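Local coordinates for glycosyl hydrolase family 2, TIM barrel domain protein (Faecalibacterium prausnitzii A2-165, PDB 6ED2), which is a gut-bacterial beta-glucuronidase of glycosyl hydrolase family 2, which probably cleaves beta-glucuronides, including those of drugs, and binds magnesium, at residues Q575-W580 / K617-L622; E451-L456 / R470-L475; K55-G60 / D92-T97; V550-E555 / L592-N597; V278-I281 / A286-D289. All blocks are in the same frame, centred on the assembly; numbering follows the deposited sequence.

Interaction 1 (Q575-W580 / K617-L622); sequences QGELVW and KRWTTL
Glu577 reaches out from the last barrel strand and meets Arg618 in a two-pronged salt bridge. Arg618 presents NE and NH2 side-on, one nitrogen to each carboxylate oxygen, and the two flat groups lie only 7° apart. NH2 of Arg618 lies 2.7 Å from OE1 of Glu577 in an almost straight bond, and NE of Arg618 2.9 Å from OE2 of Glu577. Both oxygens use their syn lone pairs. The Arg618 chain is extended from CG to NE, with CG anti to the backbone N (chi1 175°), which carries the guanidinium out to the strand.

A further hydrogen bond comes from Trp619, whose NE1 donates to OE2 of Glu577 at 2.9 Å. It arrives from above the carboxylate plane, 37° out, so OE2 takes two donors from different directions. Together they fix the rotation of the buried carboxylate and would probably favour its ionised form.

The apolar share is small: CG1 of Val579 touches CH2 of Trp619 at 4.4 Å.

Tyr315 of strand 312-320 also hydrogen-bonds OE1 of Glu577, and Asp569 of helix 554-570 forms a second salt bridge with Arg618. Strand 574-580 closes the TIM barrel beside strand 312-320, and helix 610-621 packs outside it, roughly antiparallel to the strand.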
# COMPACT_ATOMS: atom_id res chain seq x y z
N GLN A 575 -2.10 -6.95 36.26
CA GLN A 575 -1.20 -5.88 36.65
C GLN A 575 -0.23 -5.49 35.54
O GLN A 575 0.72 -4.75 35.80
CB GLN A 575 -0.43 -6.28 37.91
CG GLN A 575 -1.32 -6.35 39.13
CD GLN A 575 -1.82 -4.99 39.56
OE1 GLN A 575 -1.04 -4.04 39.62
NE2 GLN A 575 -3.12 -4.87 39.85
N GLY A 576 -0.46 -5.94 34.32
CA GLY A 576 0.41 -5.56 33.23
C GLY A 576 -0.13 -6.00 31.89
O GLY A 576 -0.78 -7.04 31.79
N GLU A 577 0.14 -5.20 30.85
CA GLU A 577 -0.24 -5.53 29.48
C GLU A 577 0.97 -5.29 28.59
O GLU A 577 1.44 -4.16 28.46
CB GLU A 577 -1.44 -4.70 29.01
CG GLU A 577 -1.30 -3.20 29.26
CD GLU A 577 -2.62 -2.46 29.13
OE1 GLU A 577 -3.51 -2.64 30.02
OE2 GLU A 577 -2.78 -1.71 28.15
N LEU A 578 1.49 -6.36 28.01
CA LEU A 578 2.57 -6.25 27.04
C LEU A 578 1.99 -6.84 25.76
O LEU A 578 1.67 -8.04 25.72
CB LEU A 578 3.83 -6.98 27.49
CG LEU A 578 4.38 -6.62 28.87
CD1 LEU A 578 5.66 -7.39 29.12
CD2 LEU A 578 4.61 -5.14 29.06
N VAL A 579 1.82 -5.99 24.75
CA VAL A 579 1.10 -6.39 23.55
C VAL A 579 2.09 -7.01 22.59
O VAL A 579 3.29 -6.71 22.61
CB VAL A 579 0.35 -5.17 22.94
CG1 VAL A 579 1.33 -4.16 22.34
CG2 VAL A 579 -0.68 -5.62 21.90
N TRP A 580 1.60 -7.93 21.75
CA TRP A 580 2.39 -8.50 20.67
C TRP A 580 2.04 -7.77 19.37
O TRP A 580 0.88 -7.79 18.95
CB TRP A 580 2.07 -9.98 20.52
CG TRP A 580 3.07 -10.77 19.75
CD1 TRP A 580 2.88 -11.38 18.55
CD2 TRP A 580 4.40 -11.08 20.16
NE1 TRP A 580 4.02 -12.05 18.18
CE2 TRP A 580 4.97 -11.87 19.15
CE3 TRP A 580 5.17 -10.75 21.28
CZ2 TRP A 580 6.28 -12.35 19.23
CZ3 TRP A 580 6.47 -11.21 21.35
CH2 TRP A 580 7.01 -12.01 20.33
N LYS A 617 -2.61 7.05 23.77
CA LYS A 617 -3.62 7.71 24.59
C LYS A 617 -3.89 6.91 25.86
O LYS A 617 -3.98 7.48 26.95
CB LYS A 617 -4.91 7.91 23.79
CG LYS A 617 -6.04 8.48 24.66
CD LYS A 617 -7.25 8.92 23.81
CE LYS A 617 -8.53 9.12 24.63
NZ LYS A 617 -9.76 9.04 23.77
N ARG A 618 -4.01 5.59 25.74
CA ARG A 618 -4.29 4.77 26.92
C ARG A 618 -3.11 4.78 27.90
O ARG A 618 -3.28 5.08 29.09
CB ARG A 618 -4.63 3.34 26.50
CG ARG A 618 -4.83 2.37 27.67
CD ARG A 618 -5.26 0.98 27.17
NE ARG A 618 -5.11 -0.04 28.19
CZ ARG A 618 -6.03 -0.31 29.12
NH1 ARG A 618 -7.18 0.36 29.13
NH2 ARG A 618 -5.81 -1.26 30.02
N TRP A 619 -1.90 4.49 27.40
CA TRP A 619 -0.78 4.26 28.30
C TRP A 619 -0.32 5.54 28.99
O TRP A 619 0.16 5.48 30.12
CB TRP A 619 0.38 3.63 27.52
CG TRP A 619 0.19 2.17 27.28
CD1 TRP A 619 -0.77 1.36 27.82
CD2 TRP A 619 0.97 1.34 26.42
NE1 TRP A 619 -0.62 0.07 27.36
CE2 TRP A 619 0.44 0.03 26.50
CE3 TRP A 619 2.08 1.57 25.59
CZ2 TRP A 619 0.98 -1.04 25.78
CZ3 TRP A 619 2.61 0.51 24.87
CH2 TRP A 619 2.05 -0.77 24.97
N THR A 620 -0.44 6.69 28.32
CA THR A 620 -0.10 7.96 28.95
C THR A 620 -1.23 8.51 29.80
O THR A 620 -1.01 9.43 30.58
CB THR A 620 0.28 9.01 27.89
OG1 THR A 620 -0.86 9.32 27.09
CG2 THR A 620 1.43 8.52 27.00
N THR A 621 -2.44 7.96 29.67
CA THR A 621 -3.55 8.34 30.53
C THR A 621 -3.61 7.49 31.79
O THR A 621 -3.90 8.01 32.88
CB THR A 621 -4.87 8.24 29.75
OG1 THR A 621 -4.87 9.23 28.72
CG2 THR A 621 -6.06 8.47 30.67
N LEU A 622 -3.36 6.18 31.69
CA LEU A 622 -3.34 5.34 32.89
C LEU A 622 -2.26 5.82 33.85
O LEU A 622 -1.10 6.01 33.44
CB LEU A 622 -3.08 3.88 32.53
CG LEU A 622 -4.11 3.17 31.67
CD1 LEU A 622 -3.66 1.74 31.37
CD2 LEU A 622 -5.47 3.16 32.37

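Interaction 2 (E451-L456 / R470-L475)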
# COMPACT_ATOMS: atom_id res chain seq x y z
N GLU A 451 8.38 -32.16 36.71
CA GLU A 451 9.77 -32.59 36.83
C GLU A 451 10.70 -31.67 36.05
O GLU A 451 11.87 -31.51 36.43
CB GLU A 451 9.91 -34.04 36.33
CG GLU A 451 9.18 -35.10 37.20
CD GLU A 451 7.66 -35.20 36.95
OE1 GLU A 451 7.08 -34.37 36.20
OE2 GLU A 451 7.04 -36.13 37.51
N TYR A 452 10.21 -31.05 34.98
CA TYR A 452 11.02 -30.12 34.20
C TYR A 452 11.06 -28.75 34.86
O TYR A 452 12.14 -28.18 35.04
CB TYR A 452 10.48 -30.04 32.77
CG TYR A 452 11.42 -29.36 31.82
CD1 TYR A 452 12.40 -30.09 31.14
CD2 TYR A 452 11.36 -28.00 31.61
CE1 TYR A 452 13.28 -29.47 30.27
CE2 TYR A 452 12.24 -27.36 30.73
CZ TYR A 452 13.20 -28.11 30.08
OH TYR A 452 14.07 -27.49 29.23
N PHE A 453 9.89 -28.21 35.25
CA PHE A 453 9.82 -26.84 35.75
C PHE A 453 10.51 -26.68 37.10
O PHE A 453 11.13 -25.64 37.36
CB PHE A 453 8.36 -26.39 35.88
CG PHE A 453 7.71 -25.95 34.59
CD1 PHE A 453 6.83 -24.88 34.58
CD2 PHE A 453 7.97 -26.61 33.40
CE1 PHE A 453 6.21 -24.49 33.40
CE2 PHE A 453 7.35 -26.23 32.22
CZ PHE A 453 6.47 -25.17 32.22
N LYS A 454 10.35 -27.68 37.99
CA LYS A 454 10.78 -27.50 39.38
C LYS A 454 12.26 -27.14 39.48
O LYS A 454 12.58 -26.10 40.08
CB LYS A 454 10.45 -28.75 40.21
CG LYS A 454 10.86 -28.65 41.69
CD LYS A 454 10.36 -29.90 42.45
CE LYS A 454 10.76 -29.89 43.92
NZ LYS A 454 11.85 -30.91 44.09
N PRO A 455 13.19 -27.90 38.90
CA PRO A 455 14.60 -27.49 38.99
C PRO A 455 14.89 -26.18 38.28
O PRO A 455 15.78 -25.45 38.72
CB PRO A 455 15.35 -28.66 38.36
CG PRO A 455 14.36 -29.28 37.43
CD PRO A 455 13.04 -29.16 38.13
N LEU A 456 14.15 -25.83 37.22
CA LEU A 456 14.42 -24.58 36.51
C LEU A 456 14.08 -23.38 37.38
O LEU A 456 14.86 -22.43 37.48
CB LEU A 456 13.63 -24.50 35.22
CG LEU A 456 14.36 -25.05 34.01
CD1 LEU A 456 13.38 -25.04 32.87
CD2 LEU A 456 15.60 -24.24 33.68
N ARG A 470 9.84 -14.68 39.06
CA ARG A 470 9.98 -15.60 37.94
C ARG A 470 8.63 -15.89 37.31
O ARG A 470 7.62 -15.99 38.02
CB ARG A 470 10.63 -16.92 38.36
CG ARG A 470 11.94 -16.77 39.14
CD ARG A 470 12.11 -17.95 40.10
NE ARG A 470 11.03 -17.95 41.09
CZ ARG A 470 10.77 -18.94 41.94
NH1 ARG A 470 11.51 -20.04 41.92
NH2 ARG A 470 9.77 -18.83 42.80
N THR A 471 8.61 -16.03 35.99
CA THR A 471 7.38 -16.28 35.24
C THR A 471 7.72 -17.14 34.03
O THR A 471 8.88 -17.49 33.80
CB THR A 471 6.70 -14.95 34.81
OG1 THR A 471 5.34 -15.21 34.41
CG2 THR A 471 7.44 -14.30 33.63
N TYR A 472 6.68 -17.49 33.28
CA TYR A 472 6.81 -18.10 31.96
C TYR A 472 5.49 -17.83 31.27
O TYR A 472 4.48 -17.60 31.94
CB TYR A 472 7.09 -19.60 32.04
CG TYR A 472 5.86 -20.45 32.31
CD1 TYR A 472 5.18 -21.10 31.27
CD2 TYR A 472 5.38 -20.63 33.62
CE1 TYR A 472 4.06 -21.89 31.52
CE2 TYR A 472 4.27 -21.41 33.88
CZ TYR A 472 3.62 -22.05 32.83
OH TYR A 472 2.51 -22.83 33.11
N THR A 473 5.48 -17.82 29.95
CA THR A 473 4.25 -17.41 29.28
C THR A 473 3.40 -18.63 28.94
O THR A 473 3.91 -19.66 28.48
CB THR A 473 4.54 -16.58 28.03
OG1 THR A 473 5.18 -17.41 27.05
CG2 THR A 473 5.43 -15.39 28.38
N VAL A 474 2.10 -18.50 29.17
CA VAL A 474 1.18 -19.63 29.14
C VAL A 474 0.52 -19.71 27.77
O VAL A 474 -0.08 -18.74 27.30
CB VAL A 474 0.14 -19.52 30.25
CG1 VAL A 474 -0.81 -20.72 30.21
CG2 VAL A 474 0.84 -19.40 31.61
N LEU A 475 0.64 -20.88 27.13
CA LEU A 475 -0.04 -21.22 25.89
C LEU A 475 -1.55 -21.12 26.05
O LEU A 475 -2.09 -21.29 27.14
CB LEU A 475 0.32 -22.64 25.49
CG LEU A 475 1.11 -22.91 24.22
CD1 LEU A 475 0.98 -24.37 23.90
CD2 LEU A 475 0.57 -22.04 23.10
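Phe453 faces Tyr472 from helix 449-463, and this one aromatic pair makes the whole contact between 451-456 and 470-475. One residue earlier, Tyr452 turns to another side of the helix, where its OH is hydrogen-bonded to His416 of helix 409-427. At Phe453 the side chain points to the strand, with CG anti to the carbonyl carbon (chi1 -80°), and the ring advances edge first. CE1 leads: it sits 3.6 Å from CZ of Tyr472, directly over the centre of the tyrosine ring. CZ of Phe453 follows at 4.1 Å from CE1 of Tyr472. With centroids 5.0 Å apart and planes at 86°, this is a nearly ideal T-shaped stack, in which the C-H edge of the phenylalanine points into the pi face of the tyrosine.

The pair lies between helix and strand in a beta-alpha-beta unit of the TIM barrel, in which strand 433-440 leads through helix 449-463 to the parallel strand 470-474. Leu439 of the first of these strands touches both rings, and Phe488 adds to the packing on Phe453. Further along, Pro455 lacks an N-H to give to the preceding turn, and the helix kinks there. Leu456 then packs on His416.

Interaction 3 (K55-G60 / D92-T97)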
# COMPACT_ATOMS: atom_id res chain seq x y z
N LYS A 55 32.73 -30.19 5.25
CA LYS A 55 34.09 -30.67 5.04
C LYS A 55 35.17 -29.70 5.50
O LYS A 55 36.35 -30.03 5.42
CB LYS A 55 34.29 -31.00 3.55
CG LYS A 55 34.34 -29.80 2.64
CD LYS A 55 34.27 -30.27 1.18
CE LYS A 55 34.77 -29.19 0.20
NZ LYS A 55 34.11 -29.29 -1.14
N GLY A 56 34.79 -28.54 6.04
CA GLY A 56 35.77 -27.48 6.24
C GLY A 56 36.88 -27.83 7.21
O GLY A 56 38.04 -27.44 7.01
N VAL A 57 36.56 -28.54 8.29
CA VAL A 57 37.59 -28.83 9.29
C VAL A 57 38.66 -29.73 8.69
O VAL A 57 39.85 -29.41 8.72
CB VAL A 57 36.97 -29.44 10.56
CG1 VAL A 57 38.07 -29.82 11.56
CG2 VAL A 57 36.01 -28.45 11.21
N GLU A 58 38.24 -30.83 8.07
CA GLU A 58 39.20 -31.76 7.50
C GLU A 58 39.94 -31.14 6.32
O GLU A 58 41.14 -31.38 6.13
CB GLU A 58 38.49 -33.04 7.09
CG GLU A 58 39.43 -34.18 6.75
CD GLU A 58 38.79 -35.16 5.77
OE1 GLU A 58 37.74 -35.74 6.12
OE2 GLU A 58 39.34 -35.32 4.65
N ALA A 59 39.25 -30.32 5.52
CA ALA A 59 39.87 -29.74 4.33
C ALA A 59 40.78 -28.56 4.65
O ALA A 59 41.42 -28.04 3.73
CB ALA A 59 38.81 -29.30 3.32
N GLY A 60 40.87 -28.12 5.90
CA GLY A 60 41.77 -27.03 6.26
C GLY A 60 41.22 -25.63 6.12
O GLY A 60 42.01 -24.68 6.04
N ASP A 92 26.29 -25.95 8.29
CA ASP A 92 27.57 -25.35 8.67
C ASP A 92 27.90 -24.17 7.76
O ASP A 92 27.72 -24.24 6.54
CB ASP A 92 28.69 -26.38 8.54
CG ASP A 92 28.71 -27.41 9.66
OD1 ASP A 92 28.06 -27.22 10.71
OD2 ASP A 92 29.41 -28.42 9.47
N PHE A 93 28.42 -23.09 8.35
CA PHE A 93 28.91 -21.94 7.59
C PHE A 93 30.07 -21.31 8.36
O PHE A 93 30.16 -21.41 9.59
CB PHE A 93 27.80 -20.91 7.32
CG PHE A 93 27.00 -20.52 8.54
CD1 PHE A 93 27.32 -19.37 9.27
CD2 PHE A 93 25.91 -21.30 8.97
CE1 PHE A 93 26.60 -18.99 10.39
CE2 PHE A 93 25.18 -20.94 10.10
CZ PHE A 93 25.52 -19.78 10.82
N TRP A 94 30.95 -20.61 7.62
CA TRP A 94 32.21 -20.12 8.16
C TRP A 94 32.32 -18.61 8.05
O TRP A 94 31.99 -18.02 7.01
CB TRP A 94 33.40 -20.75 7.44
CG TRP A 94 33.57 -22.24 7.61
CD1 TRP A 94 32.84 -23.22 7.03
CD2 TRP A 94 34.58 -22.90 8.39
NE1 TRP A 94 33.32 -24.46 7.39
CE2 TRP A 94 34.39 -24.29 8.23
CE3 TRP A 94 35.63 -22.45 9.20
CZ2 TRP A 94 35.19 -25.24 8.86
CZ3 TRP A 94 36.43 -23.39 9.82
CH2 TRP A 94 36.21 -24.76 9.65
N TYR A 95 32.81 -17.99 9.12
CA TYR A 95 33.23 -16.61 9.14
C TYR A 95 34.74 -16.57 9.34
O TYR A 95 35.31 -17.42 10.03
CB TYR A 95 32.55 -15.83 10.27
CG TYR A 95 31.13 -15.42 10.02
CD1 TYR A 95 30.82 -14.10 9.70
CD2 TYR A 95 30.08 -16.34 10.13
CE1 TYR A 95 29.52 -13.71 9.49
CE2 TYR A 95 28.75 -15.94 9.91
CZ TYR A 95 28.48 -14.63 9.58
OH TYR A 95 27.19 -14.21 9.36
N GLU A 96 35.39 -15.58 8.74
CA GLU A 96 36.85 -15.48 8.83
C GLU A 96 37.25 -14.02 8.80
O GLU A 96 36.72 -13.23 8.02
CB GLU A 96 37.53 -16.24 7.68
CG GLU A 96 39.05 -16.28 7.77
CD GLU A 96 39.72 -16.61 6.43
OE1 GLU A 96 39.63 -17.76 5.97
OE2 GLU A 96 40.35 -15.70 5.84
N THR A 97 38.18 -13.65 9.68
CA THR A 97 38.79 -12.33 9.61
C THR A 97 40.20 -12.44 10.15
O THR A 97 40.70 -13.53 10.43
CB THR A 97 37.94 -11.29 10.34
OG1 THR A 97 38.50 -9.99 10.11
CG2 THR A 97 37.86 -11.56 11.85
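Trp94 drives its six-membered ring against the start of the short helical turn 56-59. Its CZ2 comes 3.5 Å from CA of Gly56, an approach so close because the glycine has no side chain to stand between indole and backbone. The next peptide follows the same atom: Val57 N lies 3.6 Å from CZ2 of Trp94, near the ring plane and at its edge. Beyond it the valine side chain crosses the indole at about a right angle, with CG2 4.0 Å from CH2 of Trp94. That branch stands anti to the carbonyl carbon of Val57, beside the backbone N, which puts it at the same end of the indole as the peptide N.

Outside this first shell, Asp51 ties both sides together. Its OD2 accepts hydrogen bonds from NE1 of Trp94 and from Gly56 N, while its OD1 takes Lys55 N. Leu159 of strand 152-161 packs on both Trp94 and Val57, and Trp61 meets the indole from just beyond the turn. Gly60 ends that turn in a Schellman motif with positive phi.

The turn thus lies against the beta-sandwich of the sugar-binding domain. Between the two segments only van der Waals contact operates; Asp51 satisfies the indole N-H, so the buried ring packs on backbone without leaving that polar atom unpaired.

Interaction 4 (V550-E555 / L592-N597). With FMT (formic acid), chain G.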
# COMPACT_ATOMS: atom_id res chain seq x y z
N VAL A 550 -13.09 -5.70 9.00
CA VAL A 550 -12.77 -7.10 8.75
C VAL A 550 -11.44 -7.41 9.41
O VAL A 550 -10.56 -6.54 9.52
CB VAL A 550 -12.71 -7.44 7.24
CG1 VAL A 550 -14.10 -7.28 6.60
CG2 VAL A 550 -11.66 -6.55 6.53
N MET A 551 -11.29 -8.64 9.88
CA MET A 551 -10.00 -9.10 10.35
C MET A 551 -8.93 -8.74 9.32
O MET A 551 -9.15 -8.91 8.11
CB MET A 551 -10.02 -10.61 10.59
CG MET A 551 -10.93 -11.03 11.75
SD MET A 551 -11.10 -12.82 11.83
CE MET A 551 -9.68 -13.25 12.84
N TRP A 552 -7.82 -8.18 9.82
CA TRP A 552 -6.66 -7.65 9.09
C TRP A 552 -6.72 -6.14 8.86
O TRP A 552 -5.72 -5.55 8.43
CB TRP A 552 -6.43 -8.37 7.74
CG TRP A 552 -5.71 -9.69 7.88
CD1 TRP A 552 -6.29 -10.93 8.03
CD2 TRP A 552 -4.29 -9.91 7.90
NE1 TRP A 552 -5.31 -11.90 8.12
CE2 TRP A 552 -4.08 -11.30 8.06
CE3 TRP A 552 -3.18 -9.06 7.81
CZ2 TRP A 552 -2.79 -11.86 8.12
CZ3 TRP A 552 -1.89 -9.63 7.86
CH2 TRP A 552 -1.72 -11.01 8.02
N SER A 553 -7.84 -5.49 9.17
CA SER A 553 -7.99 -4.04 9.02
C SER A 553 -7.61 -3.29 10.30
O SER A 553 -7.64 -3.83 11.41
CB SER A 553 -9.44 -3.67 8.67
OG SER A 553 -10.25 -3.85 9.83
N ALA A 554 -7.28 -2.00 10.12
CA ALA A 554 -7.00 -1.13 11.26
C ALA A 554 -8.18 -1.08 12.21
O ALA A 554 -8.01 -1.10 13.44
CB ALA A 554 -6.64 0.27 10.79
N GLU A 555 -9.40 -1.01 11.65
CA GLU A 555 -10.60 -0.96 12.46
C GLU A 555 -10.73 -2.19 13.35
O GLU A 555 -11.06 -2.08 14.54
CB GLU A 555 -11.83 -0.84 11.56
CG GLU A 555 -12.09 0.57 11.06
CD GLU A 555 -11.14 0.98 9.95
OE1 GLU A 555 -10.44 0.09 9.38
OE2 GLU A 555 -11.10 2.19 9.64
N LEU A 592 -0.33 -18.16 6.39
CA LEU A 592 -0.82 -17.33 7.48
C LEU A 592 -0.00 -16.06 7.69
O LEU A 592 -0.38 -15.24 8.53
CB LEU A 592 -0.81 -18.11 8.79
CG LEU A 592 -1.83 -19.23 8.88
CD1 LEU A 592 -1.47 -20.13 10.04
CD2 LEU A 592 -3.18 -18.59 9.08
N ARG A 593 1.11 -15.90 6.98
CA ARG A 593 2.11 -14.88 7.28
C ARG A 593 2.32 -14.03 6.03
O ARG A 593 2.96 -14.46 5.06
CB ARG A 593 3.39 -15.53 7.78
CG ARG A 593 3.26 -16.12 9.19
CD ARG A 593 3.11 -14.99 10.23
NE ARG A 593 2.85 -15.48 11.59
CZ ARG A 593 1.65 -15.49 12.16
NH1 ARG A 593 0.59 -15.05 11.46
NH2 ARG A 593 1.49 -15.94 13.40
N VAL A 594 1.76 -12.82 6.05
CA VAL A 594 1.87 -11.90 4.92
C VAL A 594 3.22 -11.19 5.00
O VAL A 594 3.32 -10.09 5.57
CB VAL A 594 0.69 -10.91 4.92
CG1 VAL A 594 0.79 -9.94 3.75
CG2 VAL A 594 -0.64 -11.69 4.87
N ASP A 595 4.26 -11.83 4.46
CA ASP A 595 5.65 -11.39 4.62
C ASP A 595 5.97 -11.15 6.10
O ASP A 595 6.18 -10.03 6.56
CB ASP A 595 5.93 -10.13 3.79
CG ASP A 595 7.42 -9.75 3.78
OD1 ASP A 595 8.26 -10.59 4.18
OD2 ASP A 595 7.74 -8.60 3.36
N GLY A 596 5.99 -12.25 6.84
CA GLY A 596 6.26 -12.16 8.25
C GLY A 596 5.00 -11.86 9.05
O GLY A 596 3.86 -11.97 8.57
N ASN A 597 5.23 -11.48 10.30
CA ASN A 597 4.17 -11.27 11.28
C ASN A 597 3.76 -9.81 11.24
O ASN A 597 4.62 -8.93 11.26
CB ASN A 597 4.68 -11.66 12.67
CG ASN A 597 3.58 -11.62 13.74
OD1 ASN A 597 2.96 -10.59 13.99
ND2 ASN A 597 3.37 -12.76 14.40
C FMT G . 1.27 -14.63 17.03
O1 FMT G . 1.51 -13.50 16.62
O2 FMT G . 1.69 -15.65 16.48
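Trp552 stretches from a type II beta turn, Val550 to Ser553, to the loop 592-597, which follows the last strand of the TIM barrel. From CB the chain turns so that CG stands anti to the carbonyl carbon (chi1 -81°), and this sends the indole toward the loop. On the five-membered ring, NE1 donates a hydrogen bond to the carbonyl O of Ile591 of a second subunit, so the tryptophan takes part in an assembly interface as well as in the fold of its own chain. Farther out, CZ2 passes 4.2 Å from the carbonyl O of Leu592, which lies near the ring plane at its edge. CZ3 meets Val594, with CG2 at 3.8 Å. CH2, at the far end, makes the closest approach, 3.4 Å to CG2 of Val594. The valine meets the ring obliquely; its residue is the centre of an inverse gamma turn.

The second subunit adds more, for its Glu589 accepts from Met551 N, and its Lys546 forms a salt bridge with Asp595. Trp500 of the same chain as Trp552 packs edge-to-face with it. On the turn itself, Val550 O receives both Ser553 N and Ser553 OG, and the serine, at the N-cap of helix 554-570, also takes the backbone N of Tyr556 on its OG.

Next to Val594, Arg593 forms a salt bridge with Asp189, and ND2 of Asn597 lies over one face of the Arg593 guanidinium, toward its rim. A formic acid, probably from the crystallisation liquor, is held there by Lys599 and by Asn597, whose ND2 donates to O1 of the formic acid at 3.0 Å.

Interaction 5 (V278-I281 / A286-D289); sequences VIRI and AVVD
Ile281 and Asp289 form the tight end of this contact, with CA atoms 5.0 Å apart as an antiparallel hydrogen-bonded pair. Ile281 N donates to Asp289 O at 2.9 Å. In return Ile281 O accepts Val288 N at 2.7 Å and, weakly, Asp289 N at 3.4 Å, so one carbonyl faces two successive amides. Between the buried pair, CD1 of Ile281 rests on CB of Asp289 at 3.9 Å. Separately, CG2 of Ile281 touches CG2 of Val288 at 3.7 Å. Val210 of strand 210-219 packs on Ile281, and its backbone N, together with Arg37 and Thr36, holds the carboxylate of Asp289.

Two residues opposite one define a classic beta bulge, here near the turn of the hairpin made by strands 275-283 and 286-295. The axes of the two short segments stand at 106°, and the pairing goes on past the bulge, where Ile279 bonds the backbone of Tyr291. Strand 286-295 is an outer strand of a four-stranded antiparallel sheet in the central family 2 domain, with 275-283 beside it.

The looser, partly exposed side belongs to Arg280 and Val287. The arginine, extended from CG to NE, carries its guanidinium across the valine: CG1 of Val287 lies over one face, offset toward the rim, and CG2 of Val287 comes 3.4 Å from NH1 of Arg280. Glu290 fixes NE of Arg280 by a salt bridge. The Arg280 side chain comes within about 4 Å of the magnesium ion bound by Thr239 and Glu241.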
# COMPACT_ATOMS: atom_id res chain seq x y z
N VAL A 278 33.40 1.48 40.30
CA VAL A 278 34.81 1.23 40.03
C VAL A 278 35.26 0.07 40.91
O VAL A 278 35.31 0.19 42.14
CB VAL A 278 35.67 2.48 40.31
CG1 VAL A 278 37.14 2.19 40.01
CG2 VAL A 278 35.16 3.64 39.50
N ILE A 279 35.63 -1.04 40.28
CA ILE A 279 36.14 -2.21 40.99
C ILE A 279 37.61 -2.39 40.64
O ILE A 279 37.95 -2.56 39.47
CB ILE A 279 35.36 -3.49 40.63
CG1 ILE A 279 33.85 -3.30 40.77
CG2 ILE A 279 35.87 -4.65 41.49
CD1 ILE A 279 33.07 -4.44 40.14
N ARG A 280 38.46 -2.44 41.66
CA ARG A 280 39.90 -2.54 41.44
C ARG A 280 40.52 -3.67 42.25
O ARG A 280 40.12 -3.92 43.39
CB ARG A 280 40.59 -1.21 41.79
CG ARG A 280 40.28 -0.09 40.82
CD ARG A 280 41.11 1.14 41.10
NE ARG A 280 41.20 1.99 39.92
CZ ARG A 280 42.10 2.95 39.75
NH1 ARG A 280 43.00 3.21 40.69
NH2 ARG A 280 42.10 3.66 38.63
N ILE A 281 41.49 -4.35 41.65
CA ILE A 281 42.39 -5.26 42.34
C ILE A 281 43.73 -4.56 42.51
O ILE A 281 44.22 -3.90 41.58
CB ILE A 281 42.56 -6.58 41.57
CG1 ILE A 281 41.20 -7.23 41.29
CG2 ILE A 281 43.50 -7.54 42.32
CD1 ILE A 281 41.28 -8.43 40.36
N ALA A 286 50.09 -0.80 43.42
CA ALA A 286 49.78 -0.89 42.01
C ALA A 286 48.36 -1.41 41.81
O ALA A 286 47.86 -2.23 42.59
CB ALA A 286 50.77 -1.80 41.30
N VAL A 287 47.70 -0.92 40.76
CA VAL A 287 46.39 -1.43 40.36
C VAL A 287 46.63 -2.59 39.39
O VAL A 287 47.20 -2.39 38.32
CB VAL A 287 45.54 -0.34 39.71
CG1 VAL A 287 44.18 -0.91 39.26
CG2 VAL A 287 45.36 0.82 40.66
N VAL A 288 46.18 -3.79 39.75
CA VAL A 288 46.39 -4.91 38.83
C VAL A 288 45.20 -5.13 37.90
O VAL A 288 45.38 -5.67 36.80
CB VAL A 288 46.75 -6.20 39.62
CG1 VAL A 288 46.96 -5.90 41.09
CG2 VAL A 288 45.72 -7.35 39.41
N ASP A 289 44.01 -4.70 38.28
CA ASP A 289 42.88 -4.80 37.36
C ASP A 289 41.85 -3.77 37.78
O ASP A 289 41.76 -3.40 38.95
CB ASP A 289 42.23 -6.19 37.33
CG ASP A 289 41.14 -6.29 36.26
OD1 ASP A 289 41.35 -5.77 35.14
OD2 ASP A 289 40.06 -6.88 36.54

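Overall arrangement
Along the chain, interaction 3 comes first, in the sugar-binding domain, then interaction 5 in the central family 2 domain, and then the three contacts of the TIM barrel. Interactions 1 and 2 reach the same barrel sheet, through strands 574-580 and 470-474, with centres about 26 Å apart. The segments of interactions 1 and 4 alternate in sequence, helix 554-570 leading directly into strand 574-580, and the two touch where Trp580 packs on Asn597. Interactions 4 and 5, with centres about 56 Å apart, lie on opposite sides of the chain's centre. Of the five, interaction 4 alone meets other subunits, so barrel loops help build the four-chain assembly.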